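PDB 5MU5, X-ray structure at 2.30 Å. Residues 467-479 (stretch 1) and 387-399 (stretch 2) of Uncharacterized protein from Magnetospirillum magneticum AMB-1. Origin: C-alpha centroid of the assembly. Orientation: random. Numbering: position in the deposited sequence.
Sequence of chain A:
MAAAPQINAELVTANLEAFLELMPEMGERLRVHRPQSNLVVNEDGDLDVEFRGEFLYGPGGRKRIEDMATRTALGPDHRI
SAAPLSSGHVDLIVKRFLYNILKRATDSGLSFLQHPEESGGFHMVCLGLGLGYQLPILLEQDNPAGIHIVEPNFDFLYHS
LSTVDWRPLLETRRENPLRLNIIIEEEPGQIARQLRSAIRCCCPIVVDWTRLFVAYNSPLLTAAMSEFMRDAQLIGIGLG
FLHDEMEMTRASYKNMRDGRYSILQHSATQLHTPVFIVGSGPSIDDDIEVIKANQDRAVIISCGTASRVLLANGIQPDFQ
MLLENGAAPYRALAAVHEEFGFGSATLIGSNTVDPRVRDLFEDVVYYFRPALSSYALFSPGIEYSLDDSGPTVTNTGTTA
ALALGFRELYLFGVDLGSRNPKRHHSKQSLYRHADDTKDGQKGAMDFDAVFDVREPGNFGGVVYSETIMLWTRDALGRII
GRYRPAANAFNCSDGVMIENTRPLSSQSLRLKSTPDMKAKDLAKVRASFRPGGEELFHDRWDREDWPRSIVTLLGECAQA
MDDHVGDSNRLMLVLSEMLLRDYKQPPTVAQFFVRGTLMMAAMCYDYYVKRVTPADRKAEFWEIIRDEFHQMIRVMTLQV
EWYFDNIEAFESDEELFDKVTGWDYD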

ATOM      1  N   THR A 467     -16.746  -4.113   2.434  1.00 45.44           N
ATOM      2  CA  THR A 467     -15.374  -3.739   2.763  1.00 46.88           C
ATOM      3  C   THR A 467     -14.861  -2.523   1.988  1.00 44.69           C
ATOM      4  O   THR A 467     -14.242  -1.640   2.575  1.00 45.34           O
ATOM      5  CB  THR A 467     -14.469  -4.974   2.598  1.00 50.95           C
ATOM      6  OG1 THR A 467     -14.860  -5.947   3.580  1.00 53.06           O
ATOM      7  CG2 THR A 467     -12.987  -4.645   2.771  1.00 53.01           C
ATOM      8  N   ILE A 468     -15.135  -2.458   0.693  1.00 43.24           N
ATOM      9  CA  ILE A 468     -14.701  -1.315  -0.126  1.00 48.00           C
ATOM     10  C   ILE A 468     -15.330  -0.008   0.373  1.00 47.14           C
ATOM     11  O   ILE A 468     -14.709   1.077   0.309  1.00 46.69           O
ATOM     12  CB  ILE A 468     -15.003  -1.518  -1.644  1.00 50.59           C
ATOM     13  CG1 ILE A 468     -14.522  -0.329  -2.510  1.00 54.29           C
ATOM     14  CG2 ILE A 468     -16.500  -1.652  -1.898  1.00 53.14           C
ATOM     15  CD1 ILE A 468     -13.035  -0.026  -2.473  1.00 56.16           C
ATOM     16  N   MET A 469     -16.563  -0.117   0.857  1.00 42.66           N
ATOM     17  CA  MET A 469     -17.273   1.024   1.397  1.00 41.46           C
ATOM     18  C   MET A 469     -16.706   1.511   2.750  1.00 39.07           C
ATOM     19  O   MET A 469     -16.724   2.712   3.051  1.00 36.64           O
ATOM     20  CB  MET A 469     -18.751   0.687   1.461  1.00 46.59           C
ATOM     21  CG  MET A 469     -19.278   0.406   0.066  1.00 51.77           C
ATOM     22  SD  MET A 469     -21.053   0.450  -0.046  1.00 67.75           S
ATOM     23  CE  MET A 469     -21.603  -1.159   0.510  1.00 60.03           C
ATOM     24  N   LEU A 470     -16.175   0.594   3.551  1.00 36.48           N
ATOM     25  CA  LEU A 470     -15.585   0.976   4.825  1.00 38.08           C
ATOM     26  C   LEU A 470     -14.267   1.717   4.584  1.00 35.90           C
ATOM     27  O   LEU A 470     -13.964   2.665   5.305  1.00 33.90           O
ATOM     28  CB  LEU A 470     -15.372  -0.240   5.727  1.00 41.48           C
ATOM     29  CG  LEU A 470     -16.634  -1.096   5.963  1.00 43.99           C
ATOM     30  CD1 LEU A 470     -16.250  -2.430   6.575  1.00 48.00           C
ATOM     31  CD2 LEU A 470     -17.652  -0.402   6.829  1.00 43.33           C
ATOM     32  N   TRP A 471     -13.501   1.294   3.576  1.00 36.54           N
ATOM     33  CA  TRP A 471     -12.255   1.990   3.208  1.00 39.01           C
ATOM     34  C   TRP A 471     -12.592   3.379   2.715  1.00 34.60           C
ATOM     35  O   TRP A 471     -11.940   4.344   3.069  1.00 36.97           O
ATOM     36  CB  TRP A 471     -11.477   1.275   2.102  1.00 41.69           C
ATOM     37  CG  TRP A 471     -11.051  -0.138   2.423  1.00 47.63           C
ATOM     38  CD1 TRP A 471     -10.867  -0.688   3.658  1.00 43.46           C
ATOM     39  CD2 TRP A 471     -10.686  -1.152   1.474  1.00 49.50           C
ATOM     40  NE1 TRP A 471     -10.468  -1.986   3.534  1.00 48.88           N
ATOM     41  CE2 TRP A 471     -10.331  -2.298   2.208  1.00 49.05           C
ATOM     42  CE3 TRP A 471     -10.626  -1.197   0.076  1.00 54.03           C
ATOM     43  CZ2 TRP A 471      -9.932  -3.494   1.594  1.00 52.35           C
ATOM     44  CZ3 TRP A 471     -10.232  -2.395  -0.544  1.00 57.70           C
ATOM     45  CH2 TRP A 471      -9.897  -3.527   0.222  1.00 54.42           C
ATOM     46  N   THR A 472     -13.643   3.470   1.910  1.00 33.90           N
ATOM     47  CA  THR A 472     -14.097   4.742   1.417  1.00 33.11           C
ATOM     48  C   THR A 472     -14.501   5.602   2.583  1.00 33.73           C
ATOM     49  O   THR A 472     -14.094   6.755   2.659  1.00 35.60           O
ATOM     50  CB  THR A 472     -15.269   4.566   0.448  1.00 34.73           C
ATOM     51  OG1 THR A 472     -14.814   3.867  -0.709  1.00 36.43           O
ATOM     52  CG2 THR A 472     -15.833   5.929   0.018  1.00 35.15           C
ATOM     53  N   ARG A 473     -15.304   5.045   3.496  1.00 33.85           N
ATOM     54  CA  ARG A 473     -15.713   5.763   4.705  1.00 33.36           C
ATOM     55  C   ARG A 473     -14.539   6.231   5.541  1.00 33.81           C
ATOM     56  O   ARG A 473     -14.532   7.364   6.045  1.00 33.27           O
ATOM     57  CB  ARG A 473     -16.586   4.867   5.563  1.00 35.71           C
ATOM     58  CG  ARG A 473     -17.021   5.480   6.885  1.00 36.04           C
ATOM     59  CD  ARG A 473     -17.490   4.380   7.821  1.00 36.41           C
ATOM     60  NE  ARG A 473     -16.360   3.600   8.269  1.00 37.94           N
ATOM     61  CZ  ARG A 473     -16.443   2.494   9.000  1.00 39.99           C
ATOM     62  NH1 ARG A 473     -17.629   2.033   9.386  1.00 38.28           N
ATOM     63  NH2 ARG A 473     -15.327   1.854   9.336  1.00 41.27           N
ATOM     64  N   ASP A 474     -13.557   5.350   5.751  1.00 34.37           N
ATOM     65  CA  ASP A 474     -12.389   5.731   6.541  1.00 34.50           C
ATOM     66  C   ASP A 474     -11.573   6.831   5.841  1.00 34.24           C
ATOM     67  O   ASP A 474     -11.027   7.712   6.510  1.00 35.09           O
ATOM     68  CB  ASP A 474     -11.498   4.511   6.875  1.00 36.82           C
ATOM     69  CG  ASP A 474     -12.174   3.512   7.868  1.00 42.26           C
ATOM     70  OD1 ASP A 474     -13.364   3.667   8.250  1.00 42.76           O
ATOM     71  OD2 ASP A 474     -11.498   2.542   8.267  1.00 47.92           O
ATOM     72  N   ALA A 475     -11.489   6.804   4.505  1.00 33.77           N
ATOM     73  CA  ALA A 475     -10.688   7.832   3.800  1.00 35.44           C
ATOM     74  C   ALA A 475     -11.375   9.207   3.883  1.00 33.59           C
ATOM     75  O   ALA A 475     -10.710  10.240   4.024  1.00 34.40           O
ATOM     76  CB  ALA A 475     -10.395   7.429   2.363  1.00 33.85           C
ATOM     77  N   LEU A 476     -12.702   9.205   3.870  1.00 32.08           N
ATOM     78  CA  LEU A 476     -13.481  10.431   4.004  1.00 32.38           C
ATOM     79  C   LEU A 476     -13.301  11.060   5.362  1.00 34.72           C
ATOM     80  O   LEU A 476     -13.045  12.257   5.456  1.00 37.14           O
ATOM     81  CB  LEU A 476     -14.967  10.177   3.776  1.00 34.04           C
ATOM     82  CG  LEU A 476     -15.434   9.918   2.349  1.00 34.42           C
ATOM     83  CD1 LEU A 476     -16.917   9.585   2.337  1.00 34.38           C
ATOM     84  CD2 LEU A 476     -15.153  11.114   1.459  1.00 35.92           C
ATOM     85  N   GLY A 477     -13.423  10.267   6.422  1.00 34.54           N
ATOM     86  CA  GLY A 477     -13.231  10.773   7.782  1.00 31.85           C
ATOM     87  C   GLY A 477     -11.828  11.292   7.984  1.00 31.54           C
ATOM     88  O   GLY A 477     -11.587  12.343   8.588  1.00 33.25           O
ATOM     89  N   ARG A 478     -10.877  10.555   7.485  1.00 31.06           N
ATOM     90  CA  ARG A 478      -9.499  10.952   7.640  1.00 32.58           C
ATOM     91  C   ARG A 478      -9.206  12.290   6.893  1.00 33.10           C
ATOM     92  O   ARG A 478      -8.601  13.175   7.458  1.00 33.49           O
ATOM     93  CB  ARG A 478      -8.575   9.804   7.181  1.00 33.95           C
ATOM     94  CG  ARG A 478      -7.100  10.185   7.123  1.00 40.19           C
ATOM     95  CD  ARG A 478      -6.162   9.007   6.816  1.00 42.99           C
ATOM     96  NE  ARG A 478      -6.446   8.361   5.527  1.00 45.46           N
ATOM     97  CZ  ARG A 478      -7.111   7.210   5.359  1.00 47.39           C
ATOM     98  NH1 ARG A 478      -7.592   6.516   6.394  1.00 46.11           N
ATOM     99  NH2 ARG A 478      -7.292   6.732   4.129  1.00 46.56           N
ATOM    100  N   ILE A 479      -9.610  12.459   5.638  1.00 33.49           N
ATOM    101  CA  ILE A 479      -9.282  13.731   4.961  1.00 34.93           C
ATOM    102  C   ILE A 479     -10.016  14.886   5.630  1.00 33.77           C
ATOM    103  O   ILE A 479      -9.446  15.944   5.873  1.00 36.04           O
ATOM    104  CB  ILE A 479      -9.517  13.699   3.417  1.00 36.72           C
ATOM    105  CG1 ILE A 479      -8.829  14.883   2.737  1.00 37.21           C
ATOM    106  CG2 ILE A 479     -10.988  13.697   3.064  1.00 34.28           C
ATOM    107  CD1 ILE A 479      -7.322  14.841   2.826  1.00 38.72           C
TER
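Stretch 2 387-399: DDSGPTVTNTGTT

How do the two backbones run? Residues 467-479 are helical throughout, and the helix continues later in the chain. Stretch 2 begins as loop or turn, with Asp388 at positive phi (53°) and a cis peptide bond before Pro391, and becomes helical at Val393, directly after the N-cap residue Thr392. The two helices run in nearly the same direction, their N-to-C axes 6° apart and 9.4 Å from each other at closest approach. The loop packs against the helix as well: CA of Ala475 is 5.9 Å from CA of Asp388, and CA of Thr472 is 5.9 Å from CA of Pro391. Further on, CA of Leu476 lies 5.8 Å from CA of Asn395, and CA of Ile479 lies 6.4 Å from CA of Thr399.

What ties the start of the second helix to the first? Asn395 reaches across with its amide, and its ND2 donates a hydrogen bond to O of Thr472 at 3.1 Å. That same carbonyl accepts the helical bond from N of Leu476, also at 3.1 Å, so it serves both its own helix and the neighbouring one. The other end of the Asn395 amide turns back to its own stretch, where OD1 accepts a bond from N of Thr392 at 2.9 Å. Nearby, OG1 of Thr392 and OG1 of Thr472 are 3.1 Å apart, while OG1 of Thr472 donates to O of Ile468 at 3.0 Å within its own helix.

Where does the small side chain of Ala475 fit? It points toward stretch 2, with its CB 3.3 Å from ND2 of Asn395 and 3.6 Å from O of Gly390. Pro391 spreads its ring over this part of the helix: its CD is 4.1 Å from CB of Ala475, its CG 4.0 Å from CB of Trp471, and its CB 4.0 Å from CD1 of Ile468.

What closes the contact toward the end of stretch 1? Arg478 forms a salt bridge with Asp388, in which NE and NH2 of Arg478 each donate to OD1 of Asp388 at 3.0 Å, the oxygen lying near the guanidinium plane. Ile479 points toward stretch 2 and packs with CG2 3.8 Å from CG2 of Thr398 and CG1 3.5 Å from OG1 of Thr399. The end of Leu476 also comes near, its CD2 3.2 Å from OG1 of Thr398, a hydroxyl that donates to O of Thr394 at 2.8 Å.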

ATOM      1  N   ASP A 387      -4.155  13.883  -1.623  1.00 52.47           N
ATOM      2  CA  ASP A 387      -4.100  12.761  -0.709  1.00 53.70           C
ATOM      3  C   ASP A 387      -5.525  12.265  -0.522  1.00 52.64           C
ATOM      4  O   ASP A 387      -6.483  13.057  -0.595  1.00 48.30           O
ATOM      5  CB  ASP A 387      -3.600  13.214   0.661  1.00 60.04           C
ATOM      6  CG  ASP A 387      -2.149  13.619   0.652  1.00 69.08           C
ATOM      7  OD1 ASP A 387      -1.390  13.113  -0.203  1.00 74.73           O
ATOM      8  OD2 ASP A 387      -1.765  14.441   1.518  1.00 76.77           O
ATOM      9  N   ASP A 388      -5.660  10.969  -0.246  1.00 47.15           N
ATOM     10  CA  ASP A 388      -6.956  10.353  -0.003  1.00 46.36           C
ATOM     11  C   ASP A 388      -7.929  10.638  -1.138  1.00 42.61           C
ATOM     12  O   ASP A 388      -9.118  10.817  -0.908  1.00 44.35           O
ATOM     13  CB  ASP A 388      -7.531  10.796   1.360  1.00 49.02           C
ATOM     14  CG  ASP A 388      -6.689  10.297   2.556  1.00 55.27           C
ATOM     15  OD1 ASP A 388      -6.358   9.079   2.601  1.00 55.54           O
ATOM     16  OD2 ASP A 388      -6.372  11.116   3.459  1.00 58.21           O
ATOM     17  N   SER A 389      -7.419  10.677  -2.366  1.00 41.46           N
ATOM     18  CA  SER A 389      -8.275  10.881  -3.531  1.00 42.95           C
ATOM     19  C   SER A 389      -8.993   9.593  -3.876  1.00 41.17           C
ATOM     20  O   SER A 389      -9.953   9.628  -4.654  1.00 38.86           O
ATOM     21  CB  SER A 389      -7.515  11.423  -4.757  1.00 42.84           C
ATOM     22  OG  SER A 389      -6.593  10.495  -5.271  1.00 45.62           O
ATOM     23  N   GLY A 390      -8.523   8.477  -3.301  1.00 38.04           N
ATOM     24  CA  GLY A 390      -9.160   7.155  -3.451  1.00 37.98           C
ATOM     25  C   GLY A 390      -9.647   6.647  -2.104  1.00 36.32           C
ATOM     26  O   GLY A 390      -9.421   7.313  -1.080  1.00 34.45           O
ATOM     27  N   PRO A 391     -10.221   5.435  -2.066  1.00 35.94           N
ATOM     28  CA  PRO A 391     -10.330   4.479  -3.162  1.00 36.49           C
ATOM     29  C   PRO A 391     -11.439   4.731  -4.184  1.00 37.02           C
ATOM     30  O   PRO A 391     -11.377   4.178  -5.276  1.00 43.46           O
ATOM     31  CB  PRO A 391     -10.585   3.145  -2.437  1.00 35.08           C
ATOM     32  CG  PRO A 391     -11.238   3.527  -1.150  1.00 34.00           C
ATOM     33  CD  PRO A 391     -10.580   4.812  -0.769  1.00 36.91           C
ATOM     34  N   THR A 392     -12.442   5.525  -3.850  1.00 38.10           N
ATOM     35  CA  THR A 392     -13.527   5.814  -4.797  1.00 38.81           C
ATOM     36  C   THR A 392     -13.686   7.337  -5.079  1.00 39.62           C
ATOM     37  O   THR A 392     -13.064   8.210  -4.420  1.00 35.37           O
ATOM     38  CB  THR A 392     -14.837   5.223  -4.289  1.00 40.12           C
ATOM     39  OG1 THR A 392     -15.158   5.825  -3.032  1.00 41.07           O
ATOM     40  CG2 THR A 392     -14.671   3.721  -4.086  1.00 40.87           C
ATOM     41  N   VAL A 393     -14.542   7.633  -6.053  1.00 38.63           N
ATOM     42  CA  VAL A 393     -14.680   8.979  -6.605  1.00 38.06           C
ATOM     43  C   VAL A 393     -15.285   9.969  -5.604  1.00 36.93           C
ATOM     44  O   VAL A 393     -15.065  11.179  -5.697  1.00 36.93           O
ATOM     45  CB  VAL A 393     -15.441   8.947  -7.955  1.00 38.76           C
ATOM     46  CG1 VAL A 393     -16.883   8.466  -7.776  1.00 37.75           C
ATOM     47  CG2 VAL A 393     -15.382  10.307  -8.653  1.00 37.71           C
ATOM     48  N   THR A 394     -16.001   9.443  -4.625  1.00 35.84           N
ATOM     49  CA  THR A 394     -16.521  10.251  -3.524  1.00 36.99           C
ATOM     50  C   THR A 394     -15.397  10.814  -2.659  1.00 33.85           C
ATOM     51  O   THR A 394     -15.524  11.922  -2.117  1.00 30.70           O
ATOM     52  CB  THR A 394     -17.493   9.420  -2.665  1.00 39.79           C
ATOM     53  OG1 THR A 394     -18.705   9.236  -3.418  1.00 47.98           O
ATOM     54  CG2 THR A 394     -17.844  10.136  -1.438  1.00 42.25           C
ATOM     55  N   ASN A 395     -14.316  10.038  -2.523  1.00 33.39           N
ATOM     56  CA  ASN A 395     -13.110  10.486  -1.827  1.00 33.75           C
ATOM     57  C   ASN A 395     -12.467  11.595  -2.628  1.00 35.18           C
ATOM     58  O   ASN A 395     -11.991  12.570  -2.061  1.00 36.20           O
ATOM     59  CB  ASN A 395     -12.087   9.347  -1.687  1.00 33.45           C
ATOM     60  CG  ASN A 395     -12.631   8.179  -0.897  1.00 34.12           C
ATOM     61  OD1 ASN A 395     -12.914   7.079  -1.440  1.00 34.35           O
ATOM     62  ND2 ASN A 395     -12.845   8.422   0.385  1.00 33.18           N
ATOM     63  N   THR A 396     -12.442  11.423  -3.952  1.00 34.94           N
ATOM     64  CA  THR A 396     -11.821  12.393  -4.860  1.00 36.29           C
ATOM     65  C   THR A 396     -12.503  13.734  -4.754  1.00 32.62           C
ATOM     66  O   THR A 396     -11.845  14.756  -4.656  1.00 32.98           O
ATOM     67  CB  THR A 396     -11.903  11.930  -6.330  1.00 39.24           C
ATOM     68  OG1 THR A 396     -11.508  10.551  -6.433  1.00 42.52           O
ATOM     69  CG2 THR A 396     -11.025  12.802  -7.208  1.00 38.93           C
ATOM     70  N   GLY A 397     -13.832  13.730  -4.759  1.00 32.92           N
ATOM     71  CA  GLY A 397     -14.590  14.977  -4.645  1.00 32.35           C
ATOM     72  C   GLY A 397     -14.413  15.650  -3.292  1.00 31.19           C
ATOM     73  O   GLY A 397     -14.277  16.854  -3.204  1.00 30.90           O
ATOM     74  N   THR A 398     -14.408  14.875  -2.227  1.00 31.44           N
ATOM     75  CA  THR A 398     -14.243  15.440  -0.902  1.00 31.08           C
ATOM     76  C   THR A 398     -12.868  16.048  -0.737  1.00 32.55           C
ATOM     77  O   THR A 398     -12.735  17.167  -0.243  1.00 32.42           O
ATOM     78  CB  THR A 398     -14.454  14.364   0.144  1.00 32.12           C
ATOM     79  OG1 THR A 398     -15.774  13.834  -0.027  1.00 34.03           O
ATOM     80  CG2 THR A 398     -14.287  14.933   1.539  1.00 32.40           C
ATOM     81  N   THR A 399     -11.835  15.335  -1.167  1.00 35.43           N
ATOM     82  CA  THR A 399     -10.474  15.820  -0.966  1.00 37.74           C
ATOM     83  C   THR A 399     -10.208  17.003  -1.898  1.00 36.30           C
ATOM     84  O   THR A 399      -9.537  17.960  -1.498  1.00 34.05           O
ATOM     85  CB  THR A 399      -9.392  14.710  -1.100  1.00 40.90           C
ATOM     86  OG1 THR A 399      -8.115  15.239  -0.711  1.00 44.98           O
ATOM     87  CG2 THR A 399      -9.266  14.212  -2.522  1.00 43.19           C
TER